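Local coordinates for putative ATP-grasp superfamily protein (Archaeoglobus fulgidus, PDB 3DF7) that is of unknown function but, as a putative member of the ATP-grasp superfamily, probably binds ATP and metal ions, at residues G34-Y38 and S263-A269; C134-I138 and I149-V155; S257-G261 and V273-Q279. All blocks are in the same frame, centred on the assembly; numbering follows the deposited sequence.

Interaction 1 (G34-Y38 and S263-A269); sequences GFKNY and SVADLLA
Gly34 and Ala265 bring the two backbones closest, their CA atoms 5.2 Å apart, where the last part of helix 18-35 and the turn after it meet the short helix 264-268. That helix opens with a capping box, a compact example of how a helix start can double as a docking surface. Ser263, the N-cap residue, accepts a bond from Asp266 N through its OG, and Asp266 returns it by taking Ser263 N on OD2 with a nearly straight N-H of 174°. Gly34 has no side chain to interfere, and the methyl of Ala265 rests against its carbonyl group, CB lying 3.4 Å from Gly34 C. The same methyl makes a CH-pi contact with Phe35, standing over the centre of the ring 3.9 Å from its centroid. At the ring's edge, near its plane, CZ of Phe35 meets Leu268 CD1, while Val264 CG1 approaches obliquely. Ile41 of strand 40-42 and Leu98 also pack on Phe35. Tyr38 reaches the helix from the other end of the turn: with CG anti to the carbonyl carbon (chi1 -64°), the ring extends past Ala265 and places CE2 3.5 Å from Ala269 CB. Tyr38 OH donates to Asp266 OD1 at 2.5 Å, on the anti lone pair, and ring and carboxylate planes are 69° apart. Asp266 thus ties the cap to the turn, one oxygen for each. With an alanine in place of Asp266, Ser263 N and the Tyr38 hydroxyl are likely to lose their acceptor, and the tyrosine ring to be freer to turn. Near the Tyr38-Asp266 bond a water joins the segments, giving a hydrogen to Gly34 O at 2.9 Å, accepting from Asn37 ND2 and bonding Ser263 OG at 2.7 Å.

Interaction 2 (C134-I138 and I149-V155); sequences CKFII and IGFSDEV
Ile138 and Gly150 meet as an antiparallel hydrogen-bonded pair, a single bridge that sets residues 149-152 beside the start of strand 136-140. Ile138 N donates to Gly150 O at 2.8 Å, almost straight at 172°, with the donor tilted from the carbonyl plane; the return bond, from Gly150 N to Ile138 O, is longer, 3.2 Å, and lies in the plane of the Ile138 carbonyl. Ile149 adds a CA-H...O contact to Ile138 O. At Gly150 a CB would be jammed against the preceding carbonyl oxygen, so the absence of a side chain is what allows this conformation.

Ile138 holds CG1 between its backbone N and carbonyl carbon (chi1 61°), and CD1 presses on Ser152 CB at 3.4 Å, tighter than usual for two carbons. Its other branch, CG2, faces Val155 CG2 and Glu154 O. Ile137 divides its branches: CD1 touches Ile149 CG2, while CG2 reaches Phe151 CE1 at 3.6 Å. The Phe151 ring receives Lys135 CE obliquely, and Phe136 O lies at its edge, in plane.

Further bonds help hold these positions. A water bridges the backbones, donating to Phe136 O at 2.6 Å and accepting from Ser152 N, over one face of the Phe136 ring. Ser152 OG donates to a lone pair of Glu154 O, bracing the bend that brings Val155 back toward the strand. The contact closes the base of the loop between strands 136-140 and 159-163, which probably corresponds to the glycine-rich loop that closes over the nucleotide in ATP-grasp relatives. Farther out, Phe193 packs edge-to-face with Phe151, and strand 159-163 lies alongside strand 136-140, pairing Ile137 with Gln162 and placing Ala161 against Phe136 and Val155 within the three-stranded antiparallel sheet.

Interaction 3 (S257-G261 and V273-Q279); sequences SRAYG and VKHVRRQ
Ala259 and Arg277 approach to 4.6 Å between CA atoms, where the end of helix 256-260 meets the irregular loop 273-279 that leads into strand 279-285, an example of helix-end carbonyls taken up by amides of a later loop. Arg277 N donates to a lone pair of Ala259 O at 2.8 Å. Tyr260 O accepts twice: Lys274 N comes nearly end-on, while His275 N stands above the carbonyl plane, 3.2 Å away. Gly261, with positive phi, turns the chain where a CB would clash with Lys274 and His275.

His275 CG sits between its backbone N and carbonyl carbon (chi1 62°), which turns the ring back over the Tyr260-Gly261 peptide: Tyr260 C and Gly261 N lie over one face, Arg277 NH2 over the other. Tyr260 CB rests on Val273 CG1 at 3.7 Å, and the Tyr260 hydroxyl is hydrogen-bonded to Ser184 OG. Ala259 CB packs on Gln279 CG.

Most of the polar grip comes from main-chain atoms, with side chains packed around it. Ala259 O and Tyr260 O are satisfied by this loop, whereas Arg258 O is buried with no hydrogen-bond partner in the model, a doubtful detail given the close fit of His275 beside it.

From the N terminus, helix 18-35 and its following turn supply the first half of interaction 1, which waits more than two hundred residues for its mate. Within that long loop, interaction 2 opens and closes locally, tying strand 136-140 to the segment leading into strand 159-163; its centre lies about 40 Å from that of interaction 1, across the chain's centre. Interaction 3 then opens at helix 256-260, interaction 1 closes at 263-269, and interaction 3 closes at 273-279, so the two cross. They touch through Ser257 and Ser263. Together they connect helix 18-35 with two consecutive short helices and the approach to strand 279-285 of the eight-stranded sheet.

Interaction 1 (G34-Y38 and S263-A269)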
ATOM      1  N   GLY A  34      -2.232  15.680  -1.635  1.00 10.73           N
ATOM      2  CA  GLY A  34      -1.705  15.804  -0.292  1.00  9.60           C
ATOM      3  C   GLY A  34      -0.318  16.424  -0.256  1.00  9.38           C
ATOM      4  O   GLY A  34      -0.110  17.455   0.381  1.00  9.58           O
ATOM      5  N   PHE A  35       0.634  15.809  -0.949  1.00  8.41           N
ATOM      6  CA  PHE A  35       2.002  16.315  -0.944  1.00  8.56           C
ATOM      7  C   PHE A  35       2.216  17.670  -1.612  1.00  8.65           C
ATOM      8  O   PHE A  35       3.195  18.347  -1.311  1.00  9.65           O
ATOM      9  CB  PHE A  35       2.959  15.290  -1.563  1.00  7.87           C
ATOM     10  CG  PHE A  35       3.166  14.068  -0.715  1.00  9.55           C
ATOM     11  CD1 PHE A  35       2.380  12.935  -0.900  1.00  9.73           C
ATOM     12  CD2 PHE A  35       4.125  14.064   0.298  1.00  9.00           C
ATOM     13  CE1 PHE A  35       2.543  11.814  -0.086  1.00 10.86           C
ATOM     14  CE2 PHE A  35       4.297  12.948   1.117  1.00  9.44           C
ATOM     15  CZ  PHE A  35       3.504  11.822   0.927  1.00  9.32           C
ATOM     16  N   LYS A  36       1.310  18.080  -2.496  1.00 10.53           N
ATOM     17  CA  LYS A  36       1.481  19.364  -3.171  1.00 12.74           C
ATOM     18  C   LYS A  36       1.458  20.534  -2.189  1.00 13.71           C
ATOM     19  O   LYS A  36       1.861  21.649  -2.529  1.00 11.14           O
ATOM     20  CB  LYS A  36       0.412  19.558  -4.256  1.00 15.89           C
ATOM     21  CG  LYS A  36      -1.000  19.811  -3.756  1.00 17.63           C
ATOM     22  CD  LYS A  36      -1.967  19.898  -4.933  1.00 20.40           C
ATOM     23  CE  LYS A  36      -3.411  20.077  -4.476  1.00 25.34           C
ATOM     24  NZ  LYS A  36      -4.365  20.009  -5.625  1.00 26.37           N
ATOM     25  N   ASN A  37       1.000  20.271  -0.968  1.00 13.27           N
ATOM     26  CA  ASN A  37       0.943  21.305   0.061  1.00 15.76           C
ATOM     27  C   ASN A  37       2.256  21.393   0.823  1.00 14.96           C
ATOM     28  O   ASN A  37       2.467  22.318   1.610  1.00 16.31           O
ATOM     29  CB  ASN A  37      -0.196  21.015   1.041  1.00 16.58           C
ATOM     30  CG  ASN A  37      -1.553  21.206   0.414  1.00 19.18           C
ATOM     31  OD1 ASN A  37      -1.858  22.278  -0.103  1.00 17.41           O
ATOM     32  ND2 ASN A  37      -2.378  20.167   0.455  1.00 19.99           N
ATOM     33  N   TYR A  38       3.140  20.429   0.584  1.00 14.67           N
ATOM     34  CA  TYR A  38       4.430  20.405   1.259  1.00 14.36           C
ATOM     35  C   TYR A  38       5.606  20.463   0.296  1.00 14.61           C
ATOM     36  O   TYR A  38       6.711  20.825   0.688  1.00 13.34           O
ATOM     37  CB  TYR A  38       4.549  19.155   2.131  1.00 14.31           C
ATOM     38  CG  TYR A  38       3.547  19.118   3.255  1.00 15.95           C
ATOM     39  CD1 TYR A  38       2.269  18.593   3.062  1.00 16.72           C
ATOM     40  CD2 TYR A  38       3.866  19.638   4.509  1.00 18.49           C
ATOM     41  CE1 TYR A  38       1.334  18.586   4.089  1.00 17.72           C
ATOM     42  CE2 TYR A  38       2.935  19.641   5.546  1.00 19.50           C
ATOM     43  CZ  TYR A  38       1.674  19.113   5.331  1.00 19.45           C
ATOM     44  OH  TYR A  38       0.757  19.113   6.351  1.00 19.76           O
ATOM     45  N   SER A 263      -4.429  14.490   5.155  1.00  8.20           N
ATOM     46  CA  SER A 263      -3.932  13.612   4.100  1.00  9.19           C
ATOM     47  C   SER A 263      -2.753  12.830   4.652  1.00 10.79           C
ATOM     48  O   SER A 263      -2.242  13.153   5.719  1.00  6.63           O
ATOM     49  CB  SER A 263      -3.454  14.434   2.907  1.00 11.01           C
ATOM     50  OG  SER A 263      -2.301  15.189   3.259  1.00 11.88           O
ATOM     51  N   VAL A 264      -2.311  11.805   3.927  1.00 10.85           N
ATOM     52  CA  VAL A 264      -1.165  11.033   4.392  1.00 12.59           C
ATOM     53  C   VAL A 264       0.034  11.979   4.489  1.00 12.35           C
ATOM     54  O   VAL A 264       0.927  11.789   5.316  1.00 12.94           O
ATOM     55  CB  VAL A 264      -0.836   9.867   3.429  1.00 14.16           C
ATOM     56  CG1 VAL A 264      -0.473  10.405   2.061  1.00 12.90           C
ATOM     57  CG2 VAL A 264       0.293   9.026   3.998  1.00 15.88           C
ATOM     58  N   ALA A 265       0.041  13.011   3.647  1.00 11.84           N
ATOM     59  CA  ALA A 265       1.124  13.994   3.656  1.00 13.59           C
ATOM     60  C   ALA A 265       1.098  14.781   4.968  1.00 14.09           C
ATOM     61  O   ALA A 265       2.140  15.024   5.588  1.00 13.65           O
ATOM     62  CB  ALA A 265       0.980  14.949   2.477  1.00 12.70           C
ATOM     63  N   ASP A 266      -0.098  15.185   5.382  1.00 13.73           N
ATOM     64  CA  ASP A 266      -0.255  15.929   6.627  1.00 13.84           C
ATOM     65  C   ASP A 266       0.226  15.064   7.781  1.00 12.98           C
ATOM     66  O   ASP A 266       0.957  15.523   8.658  1.00 14.95           O
ATOM     67  CB  ASP A 266      -1.728  16.295   6.866  1.00 14.11           C
ATOM     68  CG  ASP A 266      -2.253  17.332   5.884  1.00 14.92           C
ATOM     69  OD1 ASP A 266      -1.543  18.325   5.615  1.00 16.74           O
ATOM     70  OD2 ASP A 266      -3.389  17.159   5.397  1.00 15.04           O
ATOM     71  N   LEU A 267      -0.190  13.803   7.769  1.00 12.40           N
ATOM     72  CA  LEU A 267       0.171  12.865   8.821  1.00 13.81           C
ATOM     73  C   LEU A 267       1.669  12.575   8.873  1.00 15.94           C
ATOM     74  O   LEU A 267       2.253  12.493   9.955  1.00 15.58           O
ATOM     75  CB  LEU A 267      -0.635  11.574   8.649  1.00 12.49           C
ATOM     76  CG  LEU A 267      -2.143  11.766   8.842  1.00 12.95           C
ATOM     77  CD1 LEU A 267      -2.885  10.472   8.557  1.00 14.65           C
ATOM     78  CD2 LEU A 267      -2.416  12.237  10.268  1.00 15.13           C
ATOM     79  N   LEU A 268       2.296  12.426   7.711  1.00 16.19           N
ATOM     80  CA  LEU A 268       3.731  12.164   7.670  1.00 18.67           C
ATOM     81  C   LEU A 268       4.488  13.405   8.119  1.00 19.51           C
ATOM     82  O   LEU A 268       5.623  13.317   8.585  1.00 22.33           O
ATOM     83  CB  LEU A 268       4.169  11.770   6.257  1.00 16.22           C
ATOM     84  CG  LEU A 268       3.698  10.396   5.773  1.00 18.22           C
ATOM     85  CD1 LEU A 268       4.104  10.189   4.316  1.00 14.33           C
ATOM     86  CD2 LEU A 268       4.306   9.309   6.662  1.00 18.82           C
ATOM     87  N   ALA A 269       3.851  14.560   7.981  1.00 19.87           N
ATOM     88  CA  ALA A 269       4.462  15.824   8.368  1.00 20.19           C
ATOM     89  C   ALA A 269       4.281  16.121   9.856  1.00 22.01           C
ATOM     90  O   ALA A 269       4.626  17.207  10.319  1.00 23.20           O
ATOM     91  CB  ALA A 269       3.874  16.958   7.538  1.00 21.87           C
TER
HETATM   92  O   HOH W   1      -2.143  17.800   2.442  1.00 15.59           O

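Interaction 2 (C134-I138 and I149-V155)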
ATOM      1  N   CYS A 134      -2.110 -28.093   7.437  1.00 18.14           N
ATOM      2  CA  CYS A 134      -3.233 -27.268   7.871  1.00 17.13           C
ATOM      3  C   CYS A 134      -3.909 -26.645   6.655  1.00 16.71           C
ATOM      4  O   CYS A 134      -3.334 -26.614   5.570  1.00 15.70           O
ATOM      5  CB  CYS A 134      -2.741 -26.153   8.798  1.00 18.10           C
ATOM      6  SG  CYS A 134      -1.529 -25.029   8.040  1.00 17.59           S
ATOM      7  N   LYS A 135      -5.133 -26.159   6.837  1.00 14.03           N
ATOM      8  CA  LYS A 135      -5.850 -25.509   5.748  1.00 13.10           C
ATOM      9  C   LYS A 135      -4.969 -24.364   5.264  1.00 13.26           C
ATOM     10  O   LYS A 135      -4.540 -23.521   6.059  1.00 12.72           O
ATOM     11  CB  LYS A 135      -7.186 -24.959   6.244  1.00 12.54           C
ATOM     12  CG  LYS A 135      -7.943 -24.142   5.211  1.00 13.50           C
ATOM     13  CD  LYS A 135      -9.187 -23.536   5.822  1.00 13.52           C
ATOM     14  CE  LYS A 135      -9.950 -22.692   4.820  1.00 11.64           C
ATOM     15  NZ  LYS A 135     -11.210 -22.152   5.405  1.00 11.44           N
ATOM     16  N   PHE A 136      -4.696 -24.338   3.964  1.00 13.25           N
ATOM     17  CA  PHE A 136      -3.839 -23.301   3.405  1.00 14.09           C
ATOM     18  C   PHE A 136      -4.295 -22.844   2.029  1.00 14.32           C
ATOM     19  O   PHE A 136      -5.109 -23.494   1.378  1.00 14.64           O
ATOM     20  CB  PHE A 136      -2.396 -23.821   3.315  1.00 12.26           C
ATOM     21  CG  PHE A 136      -2.174 -24.818   2.204  1.00 14.46           C
ATOM     22  CD1 PHE A 136      -1.747 -24.396   0.945  1.00 13.03           C
ATOM     23  CD2 PHE A 136      -2.416 -26.175   2.409  1.00 13.54           C
ATOM     24  CE1 PHE A 136      -1.562 -25.308  -0.096  1.00 14.65           C
ATOM     25  CE2 PHE A 136      -2.237 -27.099   1.377  1.00 15.27           C
ATOM     26  CZ  PHE A 136      -1.810 -26.668   0.122  1.00 14.09           C
ATOM     27  N   ILE A 137      -3.773 -21.703   1.603  1.00 14.85           N
ATOM     28  CA  ILE A 137      -4.075 -21.168   0.286  1.00 14.17           C
ATOM     29  C   ILE A 137      -2.718 -20.911  -0.337  1.00 14.75           C
ATOM     30  O   ILE A 137      -1.713 -20.847   0.371  1.00 13.36           O
ATOM     31  CB  ILE A 137      -4.856 -19.834   0.356  1.00 15.13           C
ATOM     32  CG1 ILE A 137      -4.115 -18.833   1.246  1.00 14.53           C
ATOM     33  CG2 ILE A 137      -6.264 -20.079   0.878  1.00 14.76           C
ATOM     34  CD1 ILE A 137      -4.787 -17.477   1.323  1.00 17.90           C
ATOM     35  N   ILE A 138      -2.671 -20.789  -1.655  1.00 13.49           N
ATOM     36  CA  ILE A 138      -1.402 -20.510  -2.303  1.00 12.68           C
ATOM     37  C   ILE A 138      -1.423 -19.078  -2.805  1.00 12.30           C
ATOM     38  O   ILE A 138      -2.487 -18.511  -3.047  1.00 11.92           O
ATOM     39  CB  ILE A 138      -1.128 -21.457  -3.491  1.00 13.41           C
ATOM     40  CG1 ILE A 138      -2.215 -21.298  -4.560  1.00 12.13           C
ATOM     41  CG2 ILE A 138      -1.036 -22.889  -2.998  1.00 12.60           C
ATOM     42  CD1 ILE A 138      -1.854 -21.943  -5.882  1.00 13.99           C
ATOM     43  N   ILE A 149      -4.218 -15.877  -5.868  1.00 25.71           N
ATOM     44  CA  ILE A 149      -4.421 -16.453  -4.544  1.00 24.33           C
ATOM     45  C   ILE A 149      -5.663 -17.335  -4.516  1.00 22.50           C
ATOM     46  O   ILE A 149      -6.688 -17.000  -5.108  1.00 21.21           O
ATOM     47  CB  ILE A 149      -4.586 -15.353  -3.475  1.00 25.78           C
ATOM     48  CG1 ILE A 149      -3.352 -14.447  -3.460  1.00 28.63           C
ATOM     49  CG2 ILE A 149      -4.786 -15.984  -2.108  1.00 26.46           C
ATOM     50  CD1 ILE A 149      -3.454 -13.286  -2.487  1.00 29.57           C
ATOM     51  N   GLY A 150      -5.568 -18.462  -3.820  1.00 19.80           N
ATOM     52  CA  GLY A 150      -6.701 -19.363  -3.730  1.00 19.50           C
ATOM     53  C   GLY A 150      -6.317 -20.747  -3.252  1.00 18.63           C
ATOM     54  O   GLY A 150      -5.149 -21.021  -2.969  1.00 18.17           O
ATOM     55  N   PHE A 151      -7.308 -21.625  -3.156  1.00 18.74           N
ATOM     56  CA  PHE A 151      -7.071 -22.994  -2.725  1.00 18.75           C
ATOM     57  C   PHE A 151      -6.422 -23.776  -3.858  1.00 19.14           C
ATOM     58  O   PHE A 151      -6.718 -23.556  -5.034  1.00 19.89           O
ATOM     59  CB  PHE A 151      -8.388 -23.667  -2.325  1.00 19.83           C
ATOM     60  CG  PHE A 151      -9.037 -23.060  -1.117  1.00 19.31           C
ATOM     61  CD1 PHE A 151      -8.358 -22.997   0.095  1.00 19.83           C
ATOM     62  CD2 PHE A 151     -10.332 -22.557  -1.188  1.00 19.19           C
ATOM     63  CE1 PHE A 151      -8.961 -22.440   1.220  1.00 18.22           C
ATOM     64  CE2 PHE A 151     -10.944 -21.998  -0.071  1.00 18.42           C
ATOM     65  CZ  PHE A 151     -10.255 -21.939   1.138  1.00 21.24           C
ATOM     66  N   SER A 152      -5.530 -24.688  -3.494  1.00 19.08           N
ATOM     67  CA  SER A 152      -4.838 -25.518  -4.468  1.00 19.48           C
ATOM     68  C   SER A 152      -4.216 -26.701  -3.744  1.00 20.88           C
ATOM     69  O   SER A 152      -3.668 -26.548  -2.655  1.00 19.82           O
ATOM     70  CB  SER A 152      -3.749 -24.709  -5.174  1.00 20.29           C
ATOM     71  OG  SER A 152      -3.058 -25.501  -6.125  1.00 22.37           O
ATOM     72  N   ASP A 153      -4.311 -27.882  -4.340  1.00 21.73           N
ATOM     73  CA  ASP A 153      -3.740 -29.065  -3.715  1.00 23.77           C
ATOM     74  C   ASP A 153      -2.221 -29.014  -3.781  1.00 23.38           C
ATOM     75  O   ASP A 153      -1.541 -29.488  -2.875  1.00 23.77           O
ATOM     76  CB  ASP A 153      -4.254 -30.328  -4.403  1.00 28.09           C
ATOM     77  CG  ASP A 153      -5.760 -30.460  -4.318  1.00 31.15           C
ATOM     78  OD1 ASP A 153      -6.466 -29.605  -4.891  1.00 34.74           O
ATOM     79  OD2 ASP A 153      -6.237 -31.412  -3.670  1.00 35.53           O
ATOM     80  N   GLU A 154      -1.691 -28.427  -4.849  1.00 22.06           N
ATOM     81  CA  GLU A 154      -0.244 -28.326  -5.012  1.00 22.28           C
ATOM     82  C   GLU A 154       0.233 -26.878  -5.007  1.00 19.88           C
ATOM     83  O   GLU A 154      -0.553 -25.949  -5.188  1.00 20.49           O
ATOM     84  CB  GLU A 154       0.188 -28.995  -6.319  1.00 24.17           C
ATOM     85  CG  GLU A 154      -0.111 -30.485  -6.390  1.00 29.39           C
ATOM     86  CD  GLU A 154       0.556 -31.270  -5.273  1.00 33.17           C
ATOM     87  OE1 GLU A 154       1.787 -31.150  -5.107  1.00 35.57           O
ATOM     88  OE2 GLU A 154      -0.153 -32.011  -4.561  1.00 36.44           O
ATOM     89  N   VAL A 155       1.529 -26.693  -4.788  1.00 17.87           N
ATOM     90  CA  VAL A 155       2.112 -25.360  -4.786  1.00 17.71           C
ATOM     91  C   VAL A 155       2.925 -25.199  -6.067  1.00 17.58           C
ATOM     92  O   VAL A 155       3.981 -25.811  -6.224  1.00 15.06           O
ATOM     93  CB  VAL A 155       3.055 -25.146  -3.585  1.00 19.30           C
ATOM     94  CG1 VAL A 155       3.621 -23.728  -3.622  1.00 18.06           C
ATOM     95  CG2 VAL A 155       2.305 -25.398  -2.280  1.00 18.62           C
TER
HETATM   96  O   HOH W   2      -5.031 -24.913  -0.806  1.00 22.32           O

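Interaction 3 (S257-G261 and V273-Q279)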
ATOM      1  N   SER A 257      -8.319  12.051   3.863  1.00 11.29           N
ATOM      2  CA  SER A 257      -8.850  13.415   3.891  1.00 11.51           C
ATOM      3  C   SER A 257     -10.282  13.484   4.406  1.00 11.06           C
ATOM      4  O   SER A 257     -10.592  14.293   5.278  1.00  9.65           O
ATOM      5  CB  SER A 257      -8.781  14.056   2.502  1.00 15.06           C
ATOM      6  OG  SER A 257      -7.442  14.375   2.167  1.00 19.71           O
ATOM      7  N   ARG A 258     -11.151  12.637   3.867  1.00 10.10           N
ATOM      8  CA  ARG A 258     -12.542  12.614   4.295  1.00  9.81           C
ATOM      9  C   ARG A 258     -12.692  12.037   5.698  1.00 10.83           C
ATOM     10  O   ARG A 258     -13.384  12.608   6.538  1.00  9.60           O
ATOM     11  CB  ARG A 258     -13.395  11.811   3.303  1.00 10.05           C
ATOM     12  CG  ARG A 258     -13.685  12.554   2.001  1.00 10.63           C
ATOM     13  CD  ARG A 258     -14.261  11.627   0.937  1.00 11.19           C
ATOM     14  NE  ARG A 258     -15.517  11.012   1.353  1.00 11.71           N
ATOM     15  CZ  ARG A 258     -16.723  11.451   1.008  1.00 15.06           C
ATOM     16  NH1 ARG A 258     -16.851  12.518   0.226  1.00 16.80           N
ATOM     17  NH2 ARG A 258     -17.805  10.824   1.450  1.00 12.23           N
ATOM     18  N   ALA A 259     -12.034  10.913   5.960  1.00  9.47           N
ATOM     19  CA  ALA A 259     -12.131  10.279   7.268  1.00 10.30           C
ATOM     20  C   ALA A 259     -11.496  11.047   8.426  1.00 10.94           C
ATOM     21  O   ALA A 259     -12.069  11.111   9.514  1.00 10.91           O
ATOM     22  CB  ALA A 259     -11.535   8.879   7.208  1.00  9.13           C
ATOM     23  N   TYR A 260     -10.331  11.643   8.192  1.00 10.35           N
ATOM     24  CA  TYR A 260      -9.614  12.328   9.264  1.00  9.93           C
ATOM     25  C   TYR A 260      -9.369  13.821   9.128  1.00 10.67           C
ATOM     26  O   TYR A 260      -8.920  14.463  10.086  1.00 11.79           O
ATOM     27  CB  TYR A 260      -8.266  11.638   9.481  1.00  8.43           C
ATOM     28  CG  TYR A 260      -8.372  10.149   9.715  1.00 10.79           C
ATOM     29  CD1 TYR A 260      -9.185   9.639  10.728  1.00  9.33           C
ATOM     30  CD2 TYR A 260      -7.634   9.248   8.943  1.00  9.75           C
ATOM     31  CE1 TYR A 260      -9.258   8.271  10.968  1.00  9.48           C
ATOM     32  CE2 TYR A 260      -7.701   7.877   9.179  1.00  9.43           C
ATOM     33  CZ  TYR A 260      -8.515   7.397  10.194  1.00  8.76           C
ATOM     34  OH  TYR A 260      -8.590   6.044  10.437  1.00 10.21           O
ATOM     35  N   GLY A 261      -9.654  14.374   7.956  1.00  9.57           N
ATOM     36  CA  GLY A 261      -9.415  15.788   7.750  1.00 10.35           C
ATOM     37  C   GLY A 261      -7.925  16.035   7.613  1.00  9.95           C
ATOM     38  O   GLY A 261      -7.448  17.153   7.797  1.00 10.18           O
ATOM     39  N   VAL A 273      -4.916  14.208  13.336  1.00 20.37           N
ATOM     40  CA  VAL A 273      -6.278  14.034  12.846  1.00 19.04           C
ATOM     41  C   VAL A 273      -7.119  15.233  13.281  1.00 17.02           C
ATOM     42  O   VAL A 273      -6.957  15.740  14.392  1.00 18.04           O
ATOM     43  CB  VAL A 273      -6.880  12.730  13.414  1.00 20.30           C
ATOM     44  CG1 VAL A 273      -8.345  12.611  13.045  1.00 20.51           C
ATOM     45  CG2 VAL A 273      -6.103  11.533  12.871  1.00 20.82           C
ATOM     46  N   LYS A 274      -8.005  15.687  12.398  1.00 15.14           N
ATOM     47  CA  LYS A 274      -8.864  16.832  12.685  1.00 15.31           C
ATOM     48  C   LYS A 274     -10.265  16.401  13.101  1.00 14.42           C
ATOM     49  O   LYS A 274     -10.952  17.109  13.835  1.00 13.75           O
ATOM     50  CB  LYS A 274      -8.951  17.747  11.460  1.00 18.06           C
ATOM     51  CG  LYS A 274      -7.627  18.372  11.059  1.00 21.70           C
ATOM     52  CD  LYS A 274      -7.067  19.251  12.168  1.00 25.15           C
ATOM     53  CE  LYS A 274      -5.752  19.888  11.747  1.00 27.22           C
ATOM     54  NZ  LYS A 274      -5.914  20.709  10.514  1.00 29.01           N
ATOM     55  N   HIS A 275     -10.683  15.238  12.617  1.00 12.69           N
ATOM     56  CA  HIS A 275     -11.988  14.681  12.939  1.00 11.60           C
ATOM     57  C   HIS A 275     -12.001  13.210  12.580  1.00 11.92           C
ATOM     58  O   HIS A 275     -11.043  12.698  12.013  1.00  9.99           O
ATOM     59  CB  HIS A 275     -13.109  15.403  12.171  1.00 10.99           C
ATOM     60  CG  HIS A 275     -13.011  15.292  10.679  1.00 10.48           C
ATOM     61  ND1 HIS A 275     -13.182  14.102  10.000  1.00 14.11           N
ATOM     62  CD2 HIS A 275     -12.778  16.231   9.731  1.00  9.56           C
ATOM     63  CE1 HIS A 275     -13.060  14.316   8.701  1.00  8.45           C
ATOM     64  NE2 HIS A 275     -12.816  15.601   8.512  1.00 12.01           N
ATOM     65  N   VAL A 276     -13.082  12.528  12.931  1.00  9.74           N
ATOM     66  CA  VAL A 276     -13.219  11.124  12.596  1.00 10.12           C
ATOM     67  C   VAL A 276     -14.597  10.937  11.987  1.00 11.27           C
ATOM     68  O   VAL A 276     -15.615  11.108  12.656  1.00 11.28           O
ATOM     69  CB  VAL A 276     -13.062  10.217  13.834  1.00 11.36           C
ATOM     70  CG1 VAL A 276     -13.230   8.749  13.431  1.00 12.59           C
ATOM     71  CG2 VAL A 276     -11.692  10.436  14.460  1.00  9.73           C
ATOM     72  N   ARG A 277     -14.611  10.616  10.698  1.00 10.66           N
ATOM     73  CA  ARG A 277     -15.841  10.404   9.945  1.00 10.10           C
ATOM     74  C   ARG A 277     -15.602   9.131   9.144  1.00 10.23           C
ATOM     75  O   ARG A 277     -15.025   9.175   8.057  1.00  8.50           O
ATOM     76  CB  ARG A 277     -16.073  11.592   9.007  1.00 11.34           C
ATOM     77  CG  ARG A 277     -17.406  11.603   8.257  1.00 11.50           C
ATOM     78  CD  ARG A 277     -17.405  12.761   7.268  1.00 15.07           C
ATOM     79  NE  ARG A 277     -16.992  14.001   7.924  1.00 16.12           N
ATOM     80  CZ  ARG A 277     -16.384  15.011   7.310  1.00 18.24           C
ATOM     81  NH1 ARG A 277     -16.114  14.932   6.013  1.00 16.30           N
ATOM     82  NH2 ARG A 277     -16.032  16.091   7.996  1.00 15.81           N
ATOM     83  N   ARG A 278     -16.038   8.000   9.689  1.00  9.11           N
ATOM     84  CA  ARG A 278     -15.831   6.711   9.042  1.00  9.19           C
ATOM     85  C   ARG A 278     -16.234   6.665   7.572  1.00  8.25           C
ATOM     86  O   ARG A 278     -17.354   7.026   7.194  1.00  8.98           O
ATOM     87  CB  ARG A 278     -16.548   5.603   9.817  1.00  8.06           C
ATOM     88  CG  ARG A 278     -16.332   4.215   9.235  1.00  9.28           C
ATOM     89  CD  ARG A 278     -16.839   3.115  10.173  1.00 12.82           C
ATOM     90  NE  ARG A 278     -15.887   2.836  11.247  1.00 16.98           N
ATOM     91  CZ  ARG A 278     -16.118   3.054  12.537  1.00 16.08           C
ATOM     92  NH1 ARG A 278     -17.277   3.564  12.934  1.00 15.49           N
ATOM     93  NH2 ARG A 278     -15.191   2.751  13.436  1.00 14.92           N
ATOM     94  N   GLN A 279     -15.304   6.195   6.749  1.00  7.43           N
ATOM     95  CA  GLN A 279     -15.509   6.097   5.309  1.00  8.04           C
ATOM     96  C   GLN A 279     -15.422   4.660   4.820  1.00  7.79           C
ATOM     97  O   GLN A 279     -14.770   3.820   5.440  1.00  6.20           O
ATOM     98  CB  GLN A 279     -14.426   6.890   4.573  1.00  7.90           C
ATOM     99  CG  GLN A 279     -14.361   8.356   4.933  1.00  7.63           C
ATOM    100  CD  GLN A 279     -15.601   9.081   4.501  1.00  8.28           C
ATOM    101  OE1 GLN A 279     -16.300   9.692   5.313  1.00 12.56           O
ATOM    102  NE2 GLN A 279     -15.898   9.005   3.215  1.00  4.45           N
TER
HETATM  103  O   HOH W   3     -12.271  16.401   5.285  1.00 20.34           O
HETATM  104  O   HOH W   4      -4.959  18.374   8.236  1.00 16.87           O